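Local coordinates for leukotriene A-4 hydrolase (Saccharomyces cerevisiae, PDB 2XQ0), which preferentially cleaves di- and tripeptides as a zinc-dependent aminopeptidase of the M1 family and has low epoxide hydrolase activity in vitro, at residues P389-E401 and W454-F466. Numbering follows the deposited sequence.
Sequences PYEKGFNLLFHLE and WLYKPGMPPRPHF. With BES (2-(3-amino-2-hydroxy-4-phenyl-butyrylamino)-4-methyl-pentanoic acid), chain B.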
ATOM      1  N   PRO A 389       9.206   1.320  -7.123  1.00 19.94           N
ATOM      2  CA  PRO A 389       8.729   2.711  -7.044  1.00 21.78           C
ATOM      3  C   PRO A 389       8.900   3.298  -5.649  1.00 24.75           C
ATOM      4  O   PRO A 389       9.155   4.501  -5.510  1.00 27.34           O
ATOM      5  CB  PRO A 389       7.233   2.611  -7.410  1.00 19.55           C
ATOM      6  CG  PRO A 389       6.894   1.131  -7.346  1.00 18.00           C
ATOM      7  CD  PRO A 389       8.190   0.421  -7.696  1.00 19.20           C
ATOM      8  N   TYR A 390       8.742   2.454  -4.632  1.00 18.30           N
ATOM      9  CA  TYR A 390       8.890   2.881  -3.248  1.00 18.17           C
ATOM     10  C   TYR A 390      10.324   3.311  -2.972  1.00 16.69           C
ATOM     11  O   TYR A 390      10.584   4.443  -2.572  1.00 18.60           O
ATOM     12  CB  TYR A 390       8.514   1.727  -2.302  1.00 17.51           C
ATOM     13  CG  TYR A 390       7.047   1.333  -2.350  1.00 19.02           C
ATOM     14  CD1 TYR A 390       6.562   0.464  -3.329  1.00 23.29           C
ATOM     15  CD2 TYR A 390       6.156   1.815  -1.401  1.00 22.05           C
ATOM     16  CE1 TYR A 390       5.206   0.108  -3.372  1.00 31.14           C
ATOM     17  CE2 TYR A 390       4.804   1.464  -1.431  1.00 25.91           C
ATOM     18  CZ  TYR A 390       4.338   0.618  -2.410  1.00 32.53           C
ATOM     19  OH  TYR A 390       3.003   0.270  -2.422  1.00 33.54           O
ATOM     20  N   GLU A 391      11.250   2.391  -3.177  1.00 18.84           N
ATOM     21  CA  GLU A 391      12.612   2.565  -2.678  1.00 22.97           C
ATOM     22  C   GLU A 391      13.564   3.202  -3.674  1.00 21.89           C
ATOM     23  O   GLU A 391      14.431   3.972  -3.283  1.00 19.45           O
ATOM     24  CB  GLU A 391      13.186   1.231  -2.201  1.00 17.49           C
ATOM     25  CG  GLU A 391      12.446   0.618  -1.000  1.00 22.93           C
ATOM     26  CD  GLU A 391      12.565   1.455   0.273  1.00 30.85           C
ATOM     27  OE1 GLU A 391      13.518   2.258   0.399  1.00 23.25           O
ATOM     28  OE2 GLU A 391      11.692   1.315   1.151  1.00 33.83           O
ATOM     29  N   LYS A 392      13.456   2.865  -4.953  1.00 20.52           N
ATOM     30  CA  LYS A 392      14.244   3.609  -5.924  1.00 15.85           C
ATOM     31  C   LYS A 392      13.688   5.028  -5.960  1.00 16.08           C
ATOM     32  O   LYS A 392      14.432   6.003  -6.099  1.00 21.14           O
ATOM     33  CB  LYS A 392      14.217   2.934  -7.320  1.00 16.39           C
ATOM     34  CG  LYS A 392      15.239   3.525  -8.294  1.00 27.26           C
ATOM     35  CD  LYS A 392      15.199   2.914  -9.705  1.00 35.72           C
ATOM     36  CE  LYS A 392      16.073   1.673  -9.842  1.00 29.50           C
ATOM     37  NZ  LYS A 392      16.387   1.323 -11.294  1.00 23.91           N
ATOM     38  N   GLY A 393      12.367   5.145  -5.828  1.00 19.66           N
ATOM     39  CA  GLY A 393      11.725   6.452  -5.766  1.00 16.08           C
ATOM     40  C   GLY A 393      12.242   7.269  -4.608  1.00 24.65           C
ATOM     41  O   GLY A 393      12.711   8.390  -4.786  1.00 22.27           O
ATOM     42  N   PHE A 394      12.148   6.703  -3.408  1.00 18.12           N
ATOM     43  CA  PHE A 394      12.736   7.324  -2.223  1.00 17.88           C
ATOM     44  C   PHE A 394      14.204   7.695  -2.411  1.00 18.19           C
ATOM     45  O   PHE A 394      14.631   8.791  -2.048  1.00 18.98           O
ATOM     46  CB  PHE A 394      12.626   6.385  -1.021  1.00 15.27           C
ATOM     47  CG  PHE A 394      13.601   6.718   0.063  1.00 15.91           C
ATOM     48  CD1 PHE A 394      13.353   7.762   0.929  1.00 17.03           C
ATOM     49  CD2 PHE A 394      14.788   6.030   0.169  1.00 18.88           C
ATOM     50  CE1 PHE A 394      14.261   8.103   1.907  1.00 20.29           C
ATOM     51  CE2 PHE A 394      15.706   6.366   1.154  1.00 26.51           C
ATOM     52  CZ  PHE A 394      15.441   7.400   2.022  1.00 23.54           C
ATOM     53  N   ASN A 395      15.000   6.780  -2.950  1.00 17.85           N
ATOM     54  CA  ASN A 395      16.425   7.075  -3.115  1.00 22.83           C
ATOM     55  C   ASN A 395      16.756   8.187  -4.092  1.00 24.78           C
ATOM     56  O   ASN A 395      17.736   8.917  -3.901  1.00 22.84           O
ATOM     57  CB  ASN A 395      17.210   5.806  -3.444  1.00 23.11           C
ATOM     58  CG  ASN A 395      17.577   5.038  -2.184  1.00 29.22           C
ATOM     59  OD1 ASN A 395      18.417   5.485  -1.404  1.00 30.56           O
ATOM     60  ND2 ASN A 395      16.910   3.910  -1.952  1.00 23.32           N
ATOM     61  N   LEU A 396      15.944   8.346  -5.130  1.00 19.01           N
ATOM     62  CA  LEU A 396      16.148   9.496  -6.012  1.00 23.95           C
ATOM     63  C   LEU A 396      15.874  10.789  -5.245  1.00 19.00           C
ATOM     64  O   LEU A 396      16.637  11.759  -5.339  1.00 21.13           O
ATOM     65  CB  LEU A 396      15.264   9.397  -7.258  1.00 19.14           C
ATOM     66  CG  LEU A 396      15.199  10.651  -8.114  1.00 23.62           C
ATOM     67  CD1 LEU A 396      16.604  11.092  -8.480  1.00 27.82           C
ATOM     68  CD2 LEU A 396      14.348  10.398  -9.358  1.00 18.78           C
ATOM     69  N   LEU A 397      14.811  10.800  -4.443  1.00 16.96           N
ATOM     70  CA  LEU A 397      14.480  12.020  -3.677  1.00 21.35           C
ATOM     71  C   LEU A 397      15.496  12.337  -2.569  1.00 24.04           C
ATOM     72  O   LEU A 397      15.792  13.504  -2.292  1.00 21.88           O
ATOM     73  CB  LEU A 397      13.078  11.910  -3.088  1.00 21.29           C
ATOM     74  CG  LEU A 397      11.991  11.817  -4.164  1.00 23.89           C
ATOM     75  CD1 LEU A 397      10.648  11.502  -3.546  1.00 21.24           C
ATOM     76  CD2 LEU A 397      11.949  13.113  -4.959  1.00 21.74           C
ATOM     77  N   PHE A 398      15.989  11.294  -1.913  1.00 19.64           N
ATOM     78  CA  PHE A 398      17.014  11.438  -0.900  1.00 17.77           C
ATOM     79  C   PHE A 398      18.327  11.981  -1.516  1.00 30.58           C
ATOM     80  O   PHE A 398      19.042  12.780  -0.896  1.00 28.50           O
ATOM     81  CB  PHE A 398      17.252  10.095  -0.193  1.00 22.71           C
ATOM     82  CG  PHE A 398      18.217  10.190   0.967  1.00 29.39           C
ATOM     83  CD1 PHE A 398      17.849  10.832   2.138  1.00 27.37           C
ATOM     84  CD2 PHE A 398      19.494   9.653   0.877  1.00 34.46           C
ATOM     85  CE1 PHE A 398      18.745  10.945   3.211  1.00 30.64           C
ATOM     86  CE2 PHE A 398      20.388   9.754   1.944  1.00 39.83           C
ATOM     87  CZ  PHE A 398      20.004  10.407   3.114  1.00 28.80           C
ATOM     88  N   HIS A 399      18.632  11.536  -2.732  1.00 26.75           N
ATOM     89  CA  HIS A 399      19.794  12.021  -3.476  1.00 30.06           C
ATOM     90  C   HIS A 399      19.653  13.512  -3.778  1.00 29.63           C
ATOM     91  O   HIS A 399      20.580  14.294  -3.571  1.00 28.32           O
ATOM     92  CB  HIS A 399      19.946  11.232  -4.779  1.00 26.54           C
ATOM     93  CG  HIS A 399      21.117  11.657  -5.614  1.00 28.73           C
ATOM     94  ND1 HIS A 399      22.415  11.588  -5.160  1.00 32.48           N
ATOM     95  CD2 HIS A 399      21.182  12.152  -6.869  1.00 36.48           C
ATOM     96  CE1 HIS A 399      23.231  12.029  -6.101  1.00 33.42           C
ATOM     97  NE2 HIS A 399      22.509  12.376  -7.150  1.00 34.90           N
ATOM     98  N   LEU A 400      18.470  13.895  -4.249  1.00 22.16           N
ATOM     99  CA  LEU A 400      18.158  15.282  -4.559  1.00 27.52           C
ATOM    100  C   LEU A 400      18.232  16.164  -3.314  1.00 27.30           C
ATOM    101  O   LEU A 400      18.804  17.250  -3.351  1.00 31.16           O
ATOM    102  CB  LEU A 400      16.767  15.371  -5.191  1.00 24.71           C
ATOM    103  CG  LEU A 400      16.684  14.815  -6.619  1.00 25.31           C
ATOM    104  CD1 LEU A 400      15.262  14.926  -7.188  1.00 22.44           C
ATOM    105  CD2 LEU A 400      17.691  15.496  -7.545  1.00 34.25           C
ATOM    106  N   GLU A 401      17.627  15.701  -2.221  1.00 25.40           N
ATOM    107  CA  GLU A 401      17.754  16.370  -0.930  1.00 25.22           C
ATOM    108  C   GLU A 401      19.221  16.675  -0.637  1.00 27.27           C
ATOM    109  O   GLU A 401      19.578  17.790  -0.273  1.00 27.44           O
ATOM    110  CB  GLU A 401      17.190  15.474   0.185  1.00 24.88           C
ATOM    111  CG  GLU A 401      17.307  16.058   1.579  1.00 27.33           C
ATOM    112  CD  GLU A 401      16.998  15.052   2.687  1.00 39.67           C
ATOM    113  OE1 GLU A 401      15.877  14.475   2.700  1.00 30.35           O
ATOM    114  OE2 GLU A 401      17.879  14.859   3.565  1.00 33.00           O
ATOM    115  N   TRP A 454      18.719   7.055 -13.298  1.00 33.62           N
ATOM    116  CA  TRP A 454      17.710   7.061 -12.250  1.00 32.33           C
ATOM    117  C   TRP A 454      16.319   6.726 -12.784  1.00 30.70           C
ATOM    118  O   TRP A 454      15.629   5.878 -12.235  1.00 27.72           O
ATOM    119  CB  TRP A 454      17.677   8.410 -11.531  1.00 29.64           C
ATOM    120  CG  TRP A 454      18.759   8.575 -10.504  1.00 32.58           C
ATOM    121  CD1 TRP A 454      19.899   9.314 -10.626  1.00 34.77           C
ATOM    122  CD2 TRP A 454      18.801   7.985  -9.196  1.00 31.44           C
ATOM    123  NE1 TRP A 454      20.646   9.226  -9.475  1.00 35.58           N
ATOM    124  CE2 TRP A 454      19.990   8.421  -8.579  1.00 31.59           C
ATOM    125  CE3 TRP A 454      17.940   7.143  -8.484  1.00 27.58           C
ATOM    126  CZ2 TRP A 454      20.347   8.037  -7.290  1.00 29.79           C
ATOM    127  CZ3 TRP A 454      18.290   6.768  -7.208  1.00 32.08           C
ATOM    128  CH2 TRP A 454      19.487   7.210  -6.623  1.00 36.15           C
ATOM    129  N   LEU A 455      15.905   7.400 -13.853  1.00 24.60           N
ATOM    130  CA  LEU A 455      14.541   7.239 -14.335  1.00 27.19           C
ATOM    131  C   LEU A 455      14.287   6.018 -15.236  1.00 30.24           C
ATOM    132  O   LEU A 455      13.227   5.384 -15.143  1.00 25.80           O
ATOM    133  CB  LEU A 455      14.062   8.522 -15.009  1.00 30.30           C
ATOM    134  CG  LEU A 455      14.006   9.765 -14.122  1.00 26.97           C
ATOM    135  CD1 LEU A 455      13.446  10.931 -14.908  1.00 32.29           C
ATOM    136  CD2 LEU A 455      13.175   9.532 -12.872  1.00 31.26           C
ATOM    137  N   TYR A 456      15.236   5.671 -16.095  1.00 29.45           N
ATOM    138  CA  TYR A 456      14.960   4.674 -17.134  1.00 26.82           C
ATOM    139  C   TYR A 456      15.860   3.439 -17.140  1.00 33.60           C
ATOM    140  O   TYR A 456      15.677   2.557 -17.957  1.00 35.91           O
ATOM    141  CB  TYR A 456      14.944   5.330 -18.523  1.00 33.56           C
ATOM    142  CG  TYR A 456      13.803   6.298 -18.686  1.00 31.92           C
ATOM    143  CD1 TYR A 456      12.536   5.846 -19.003  1.00 29.29           C
ATOM    144  CD2 TYR A 456      13.986   7.662 -18.486  1.00 36.88           C
ATOM    145  CE1 TYR A 456      11.475   6.726 -19.127  1.00 38.12           C
ATOM    146  CE2 TYR A 456      12.931   8.551 -18.605  1.00 36.27           C
ATOM    147  CZ  TYR A 456      11.684   8.075 -18.930  1.00 39.54           C
ATOM    148  OH  TYR A 456      10.630   8.946 -19.056  1.00 48.45           O
ATOM    149  N   LYS A 457      16.825   3.362 -16.237  1.00 34.72           N
ATOM    150  CA  LYS A 457      17.743   2.230 -16.265  1.00 36.61           C
ATOM    151  C   LYS A 457      17.320   1.229 -15.201  1.00 27.75           C
ATOM    152  O   LYS A 457      16.848   1.629 -14.138  1.00 27.62           O
ATOM    153  CB  LYS A 457      19.178   2.713 -16.021  1.00 47.99           C
ATOM    154  CG  LYS A 457      20.280   1.793 -16.537  1.00 57.58           C
ATOM    155  CD  LYS A 457      21.279   2.572 -17.389  1.00 61.80           C
ATOM    156  CE  LYS A 457      22.699   2.487 -16.830  1.00 65.12           C
ATOM    157  NZ  LYS A 457      23.320   1.140 -17.011  1.00 65.13           N
ATOM    158  N   PRO A 458      17.473  -0.070 -15.488  1.00 26.93           N
ATOM    159  CA  PRO A 458      17.171  -1.170 -14.556  1.00 30.21           C
ATOM    160  C   PRO A 458      18.218  -1.395 -13.459  1.00 33.48           C
ATOM    161  O   PRO A 458      19.342  -0.916 -13.572  1.00 33.39           O
ATOM    162  CB  PRO A 458      17.128  -2.401 -15.475  1.00 27.01           C
ATOM    163  CG  PRO A 458      17.989  -2.025 -16.656  1.00 33.48           C
ATOM    164  CD  PRO A 458      17.721  -0.562 -16.857  1.00 32.13           C
ATOM    165  N   GLY A 459      17.847  -2.121 -12.405  1.00 32.95           N
ATOM    166  CA  GLY A 459      18.800  -2.486 -11.363  1.00 35.26           C
ATOM    167  C   GLY A 459      18.843  -1.543 -10.171  1.00 29.33           C
ATOM    168  O   GLY A 459      18.048  -0.606 -10.089  1.00 27.49           O
ATOM    169  N   MET A 460      19.758  -1.807  -9.236  1.00 32.36           N
ATOM    170  CA  MET A 460      19.925  -0.965  -8.049  1.00 33.69           C
ATOM    171  C   MET A 460      20.522   0.374  -8.432  1.00 29.14           C
ATOM    172  O   MET A 460      21.432   0.435  -9.239  1.00 27.61           O
ATOM    173  CB  MET A 460      20.848  -1.634  -7.027  1.00 30.82           C
ATOM    174  CG  MET A 460      20.378  -2.986  -6.573  1.00 32.27           C
ATOM    175  SD  MET A 460      18.885  -2.836  -5.584  1.00 27.37           S
ATOM    176  CE  MET A 460      19.537  -2.122  -4.072  1.00 24.80           C
ATOM    177  N   PRO A 461      20.016   1.460  -7.844  1.00 28.62           N
ATOM    178  CA  PRO A 461      20.700   2.716  -8.117  1.00 30.56           C
ATOM    179  C   PRO A 461      22.005   2.784  -7.321  1.00 30.43           C
ATOM    180  O   PRO A 461      22.305   1.871  -6.560  1.00 28.93           O
ATOM    181  CB  PRO A 461      19.710   3.746  -7.600  1.00 27.20           C
ATOM    182  CG  PRO A 461      19.013   3.060  -6.479  1.00 25.77           C
ATOM    183  CD  PRO A 461      19.014   1.596  -6.776  1.00 26.94           C
ATOM    184  N   PRO A 462      22.773   3.869  -7.477  1.00 31.06           N
ATOM    185  CA  PRO A 462      23.977   3.998  -6.660  1.00 26.86           C
ATOM    186  C   PRO A 462      23.623   4.002  -5.173  1.00 24.30           C
ATOM    187  O   PRO A 462      22.620   4.609  -4.793  1.00 24.34           O
ATOM    188  CB  PRO A 462      24.532   5.366  -7.078  1.00 31.13           C
ATOM    189  CG  PRO A 462      24.039   5.573  -8.449  1.00 30.11           C
ATOM    190  CD  PRO A 462      22.647   4.962  -8.454  1.00 28.75           C
ATOM    191  N   ARG A 463      24.457   3.379  -4.347  1.00 25.01           N
ATOM    192  CA  ARG A 463      24.128   3.200  -2.930  1.00 30.42           C
ATOM    193  C   ARG A 463      24.525   4.391  -2.070  1.00 31.18           C
ATOM    194  O   ARG A 463      25.687   4.808  -2.049  1.00 29.25           O
ATOM    195  CB  ARG A 463      24.782   1.935  -2.369  1.00 30.79           C
ATOM    196  CG  ARG A 463      24.378   1.656  -0.916  1.00 28.10           C
ATOM    197  CD  ARG A 463      24.929   0.316  -0.478  1.00 24.62           C
ATOM    198  NE  ARG A 463      26.378   0.370  -0.363  1.00 25.64           N
ATOM    199  CZ  ARG A 463      27.157  -0.701  -0.240  1.00 36.40           C
ATOM    200  NH1 ARG A 463      26.624  -1.914  -0.262  1.00 35.57           N
ATOM    201  NH2 ARG A 463      28.472  -0.556  -0.120  1.00 39.15           N
ATOM    202  N   PRO A 464      23.564   4.940  -1.329  1.00 27.09           N
ATOM    203  CA  PRO A 464      23.926   6.081  -0.486  1.00 26.59           C
ATOM    204  C   PRO A 464      24.676   5.652   0.774  1.00 22.04           C
ATOM    205  O   PRO A 464      24.767   4.461   1.062  1.00 21.26           O
ATOM    206  CB  PRO A 464      22.571   6.681  -0.118  1.00 32.01           C
ATOM    207  CG  PRO A 464      21.613   5.525  -0.206  1.00 25.54           C
ATOM    208  CD  PRO A 464      22.135   4.576  -1.241  1.00 27.09           C
ATOM    209  N   HIS A 465      25.192   6.617   1.523  1.00 27.73           N
ATOM    210  CA  HIS A 465      25.923   6.315   2.750  1.00 34.79           C
ATOM    211  C   HIS A 465      25.044   6.552   3.967  1.00 37.48           C
ATOM    212  O   HIS A 465      25.134   7.594   4.619  1.00 45.57           O
ATOM    213  CB  HIS A 465      27.196   7.159   2.836  1.00 44.87           C
ATOM    214  CG  HIS A 465      28.117   6.972   1.669  1.00 58.85           C
ATOM    215  ND1 HIS A 465      28.061   7.764   0.542  1.00 62.46           N
ATOM    216  CD2 HIS A 465      29.101   6.070   1.445  1.00 61.03           C
ATOM    217  CE1 HIS A 465      28.982   7.369  -0.319  1.00 65.11           C
ATOM    218  NE2 HIS A 465      29.626   6.341   0.205  1.00 64.58           N
ATOM    219  N   PHE A 466      24.199   5.574   4.270  1.00 23.35           N
ATOM    220  CA  PHE A 466      23.284   5.672   5.397  1.00 24.46           C
ATOM    221  C   PHE A 466      24.000   5.564   6.731  1.00 27.30           C
ATOM    222  O   PHE A 466      24.977   4.819   6.881  1.00 33.04           O
ATOM    223  CB  PHE A 466      22.198   4.605   5.315  1.00 28.76           C
ATOM    224  CG  PHE A 466      21.261   4.795   4.167  1.00 32.61           C
ATOM    225  CD1 PHE A 466      20.664   6.026   3.948  1.00 28.07           C
ATOM    226  CD2 PHE A 466      20.967   3.742   3.313  1.00 36.82           C
ATOM    227  CE1 PHE A 466      19.806   6.213   2.888  1.00 27.79           C
ATOM    228  CE2 PHE A 466      20.104   3.917   2.258  1.00 29.66           C
ATOM    229  CZ  PHE A 466      19.519   5.162   2.046  1.00 26.01           C
TER
HETATM  230  N2  BES B 901      -2.150   1.775  -1.224  1.00 46.76           N
HETATM  231  C1  BES B 901      -0.844   1.217  -0.939  1.00 45.88           C
HETATM  232  C6  BES B 901      -0.874  -0.304  -1.104  1.00 46.67           C
HETATM  233  C7  BES B 901      -1.173  -0.666  -2.542  1.00 48.03           C
HETATM  234  C8  BES B 901      -0.490  -0.026  -3.570  1.00 45.10           C
HETATM  235  C12 BES B 901      -2.140  -1.622  -2.838  1.00 51.51           C
HETATM  236  C9  BES B 901      -0.765  -0.350  -4.894  1.00 44.27           C
HETATM  237  C11 BES B 901      -2.416  -1.944  -4.165  1.00 49.59           C
HETATM  238  C10 BES B 901      -1.727  -1.309  -5.193  1.00 44.60           C
HETATM  239  C2  BES B 901      -0.383   1.583   0.477  1.00 44.93           C
HETATM  240  O2  BES B 901      -0.339   2.991   0.749  1.00 32.40           O
HETATM  241  C3  BES B 901       0.978   0.999   0.659  1.00 47.59           C
HETATM  242  O3  BES B 901       1.965   1.472   0.090  1.00 38.26           O
HETATM  243  N1  BES B 901       0.926  -0.056   1.462  1.00 55.01           N
HETATM  244  C4  BES B 901       2.013  -0.910   1.894  1.00 58.17           C
HETATM  245  C13 BES B 901       2.381  -0.346   3.261  1.00 51.78           C
HETATM  246  C14 BES B 901       3.864  -0.026   3.389  1.00 54.64           C
HETATM  247  C15 BES B 901       4.086   0.988   4.506  1.00 48.21           C
HETATM  248  C16 BES B 901       4.459   0.467   2.073  1.00 59.03           C
HETATM  249  C5  BES B 901       1.431  -2.283   2.072  1.00 58.04           C
HETATM  250  O1  BES B 901       2.180  -3.279   1.961  1.00 58.99           O
HETATM  251  O4  BES B 901       0.203  -2.379   2.321  1.00 49.54           O
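The backbones come closest at Lys392-Pro461 and Leu396-Trp454, CA atoms 6.9 Å apart in both pairs, where segment 389-401 of helix 388-403 meets the end of helix 451-456 and the proline-rich loop that follows it. The Trp454 indole lies against the helix backbone: Leu396 CA sits 4.0 Å from the centroid of its six-membered ring, 25° off the normal, a CH-pi contact. Leu396 CD1 rests on the same face nearer CG and CD2, and Pro462 CD lies over the opposite face, toward its rim. Lys392 bends at chi3 (-88°), which turns its amine into the loop; NZ donates to Gly459 O at 2.8 Å, in the carbonyl plane, and bonds Ser369 O as well, so the buried ammonium is held by backbone carbonyls. ND2 of Asn395 donates to Glu391 O (2.8 Å) in a bent bond from above the carbonyl plane, opposite the helical bond from Asn395 N, while OD1 lies at the Phe466 ring edge, 3.6 Å from CZ. The Phe398 and Phe466 rings meet obliquely, planes at 45°. Tyr390, the proton donor, bonds bestatin O3 through OH (3.0 Å). The loop thus packs along one side of the helix carrying the catalytic tyrosine of the M1 zinc-aminopeptidase domain.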